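Local coordinates for protein (tenascin) (Gallus gallus, PDB 1QR4) that forms part of the extracellular matrix, where this two-domain fibronectin type III segment probably contributes to adhesion and to binding heparin and contactin, at residues E70-L75 with P86-G91. Numbering follows the deposited sequence.
Sequences EYTISL and PTTIKG
Y71, I73 and L75 each face a partner on the neighbouring strand, G91, I89 and T87 in turn, as the hydrogen-bonded pairs of an antiparallel ladder. Strands 70-75 and 87-91 run at 158° to one another, and each of these pairs exchanges two backbone bonds, six in all. I73 N reaches I89 O at 2.6 Å, almost in line with the carbonyl, whereas Y71 N sits above the carbonyl plane of G91. Alternating with these pairs, T72 with K90 and S74 with T88 are non-hydrogen-bonded, and CA-H groups lean on carbonyl oxygens, as K90 CA does on Y71 O at 3.2 Å.

On the face of T72, S74, T88 and K90, T88 CG2 meets T72 CG2 at 3.9 Å. A chi1 of -63° sets T88 OG1 anti to the carbonyl carbon, beside the backbone N, where it meets S74 CB. The K90 side chain runs beside T72, pointing the same way, and E70 OE2 comes within 3.9 Å of K90 CB; the opposite charges stay apart, with E70 OE2 6.5 Å from K90 NZ. K90 belongs to the putative heparin-binding site. The face of Y71, I73, L75, T87 and I89 is largely apolar: I73 CB packs on I89 CG1 at 4.1 Å. G91 O lies at the edge of the Y71 ring, whose OH bonds to D66 N, and T87 OG1 bonds to P10 O.

Within the fibronectin type III sandwich, this hairpin pairing places 87-92 at the edge of its sheet, while 70-78 continues the ladder to 36-42. I73 and L75 pack against strand 22-28 of the opposing layer, and I89 against L13 and V15 of strand 11-16.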
loop_
_atom_site.group_PDB
_atom_site.type_symbol
_atom_site.label_atom_id
_atom_site.label_comp_id
_atom_site.label_asym_id
_atom_site.label_seq_id
_atom_site.Cartn_x
_atom_site.Cartn_y
_atom_site.Cartn_z
ATOM N N GLU A 70 -10.442 -2.633 -0.685
ATOM C CA GLU A 70 -11.270 -1.496 -0.338
ATOM C C GLU A 70 -12.038 -1.767 0.944
ATOM O O GLU A 70 -12.445 -2.885 1.196
ATOM C CB GLU A 70 -12.223 -1.165 -1.477
ATOM C CG GLU A 70 -13.072 0.067 -1.229
ATOM C CD GLU A 70 -13.835 0.503 -2.460
ATOM O OE1 GLU A 70 -14.518 -0.347 -3.073
ATOM O OE2 GLU A 70 -13.743 1.698 -2.815
ATOM N N TYR A 71 -12.211 -0.739 1.762
ATOM C CA TYR A 71 -12.943 -0.863 3.019
ATOM C C TYR A 71 -14.037 0.197 3.187
ATOM O O TYR A 71 -13.866 1.365 2.825
ATOM C CB TYR A 71 -12.000 -0.724 4.217
ATOM C CG TYR A 71 -11.031 -1.850 4.408
ATOM C CD1 TYR A 71 -9.765 -1.812 3.827
ATOM C CD2 TYR A 71 -11.354 -2.935 5.207
ATOM C CE1 TYR A 71 -8.846 -2.820 4.038
ATOM C CE2 TYR A 71 -10.437 -3.952 5.424
ATOM C CZ TYR A 71 -9.184 -3.884 4.835
ATOM O OH TYR A 71 -8.270 -4.889 5.043
ATOM N N THR A 72 -15.157 -0.211 3.759
ATOM C CA THR A 72 -16.224 0.723 4.025
ATOM C C THR A 72 -15.942 1.122 5.460
ATOM O O THR A 72 -15.967 0.277 6.356
ATOM C CB THR A 72 -17.599 0.052 3.926
ATOM O OG1 THR A 72 -17.799 -0.412 2.587
ATOM C CG2 THR A 72 -18.704 1.039 4.281
ATOM N N ILE A 73 -15.588 2.384 5.670
ATOM C CA ILE A 73 -15.293 2.855 7.014
ATOM C C ILE A 73 -16.394 3.770 7.515
ATOM O O ILE A 73 -16.812 4.689 6.816
ATOM C CB ILE A 73 -13.933 3.623 7.070
ATOM C CG1 ILE A 73 -12.798 2.728 6.567
ATOM C CG2 ILE A 73 -13.606 4.027 8.516
ATOM C CD1 ILE A 73 -11.519 3.465 6.212
ATOM N N SER A 74 -16.862 3.502 8.728
ATOM C CA SER A 74 -17.888 4.320 9.361
ATOM C C SER A 74 -17.571 4.627 10.822
ATOM O O SER A 74 -17.195 3.760 11.611
ATOM C CB SER A 74 -19.284 3.694 9.230
ATOM O OG SER A 74 -19.324 2.386 9.767
ATOM N N LEU A 75 -17.726 5.895 11.157
ATOM C CA LEU A 75 -17.470 6.387 12.493
ATOM C C LEU A 75 -18.773 6.901 13.079
ATOM O O LEU A 75 -19.596 7.489 12.377
ATOM C CB LEU A 75 -16.462 7.527 12.428
ATOM C CG LEU A 75 -15.972 8.025 13.770
ATOM C CD1 LEU A 75 -15.160 6.946 14.448
ATOM C CD2 LEU A 75 -15.153 9.236 13.538
ATOM N N PRO A 86 -24.292 7.492 11.601
ATOM C CA PRO A 86 -22.989 7.081 11.061
ATOM C C PRO A 86 -22.458 7.980 9.968
ATOM O O PRO A 86 -23.214 8.422 9.097
ATOM C CB PRO A 86 -23.271 5.700 10.471
ATOM C CG PRO A 86 -24.499 5.244 11.183
ATOM C CD PRO A 86 -25.320 6.494 11.273
ATOM N N THR A 87 -21.163 8.265 10.036
ATOM C CA THR A 87 -20.505 9.052 9.011
ATOM C C THR A 87 -19.708 7.996 8.237
ATOM O O THR A 87 -18.923 7.254 8.825
ATOM C CB THR A 87 -19.612 10.099 9.629
ATOM O OG1 THR A 87 -20.381 10.846 10.573
ATOM C CG2 THR A 87 -19.095 11.051 8.571
ATOM N N THR A 88 -19.945 7.893 6.934
ATOM C CA THR A 88 -19.287 6.864 6.152
ATOM C C THR A 88 -18.453 7.281 4.954
ATOM O O THR A 88 -18.746 8.275 4.282
ATOM C CB THR A 88 -20.319 5.828 5.685
ATOM O OG1 THR A 88 -20.893 5.181 6.829
ATOM C CG2 THR A 88 -19.679 4.778 4.789
ATOM N N ILE A 89 -17.384 6.521 4.727
ATOM C CA ILE A 89 -16.482 6.716 3.599
ATOM C C ILE A 89 -15.864 5.375 3.232
ATOM O O ILE A 89 -15.908 4.404 4.002
ATOM C CB ILE A 89 -15.280 7.661 3.884
ATOM C CG1 ILE A 89 -14.440 7.123 5.042
ATOM C CG2 ILE A 89 -15.730 9.078 4.091
ATOM C CD1 ILE A 89 -12.966 7.483 4.955
ATOM N N LYS A 90 -15.258 5.358 2.050
ATOM C CA LYS A 90 -14.577 4.190 1.539
ATOM C C LYS A 90 -13.119 4.546 1.304
ATOM O O LYS A 90 -12.772 5.662 0.910
ATOM C CB LYS A 90 -15.215 3.708 0.243
ATOM C CG LYS A 90 -16.580 3.086 0.431
ATOM C CD LYS A 90 -17.148 2.579 -0.887
ATOM C CE LYS A 90 -18.498 1.919 -0.673
ATOM N NZ LYS A 90 -19.462 2.848 -0.017
ATOM N N GLY A 91 -12.261 3.593 1.607
ATOM C CA GLY A 91 -10.842 3.785 1.429
ATOM C C GLY A 91 -10.251 2.431 1.112
ATOM O O GLY A 91 -10.581 1.425 1.747
#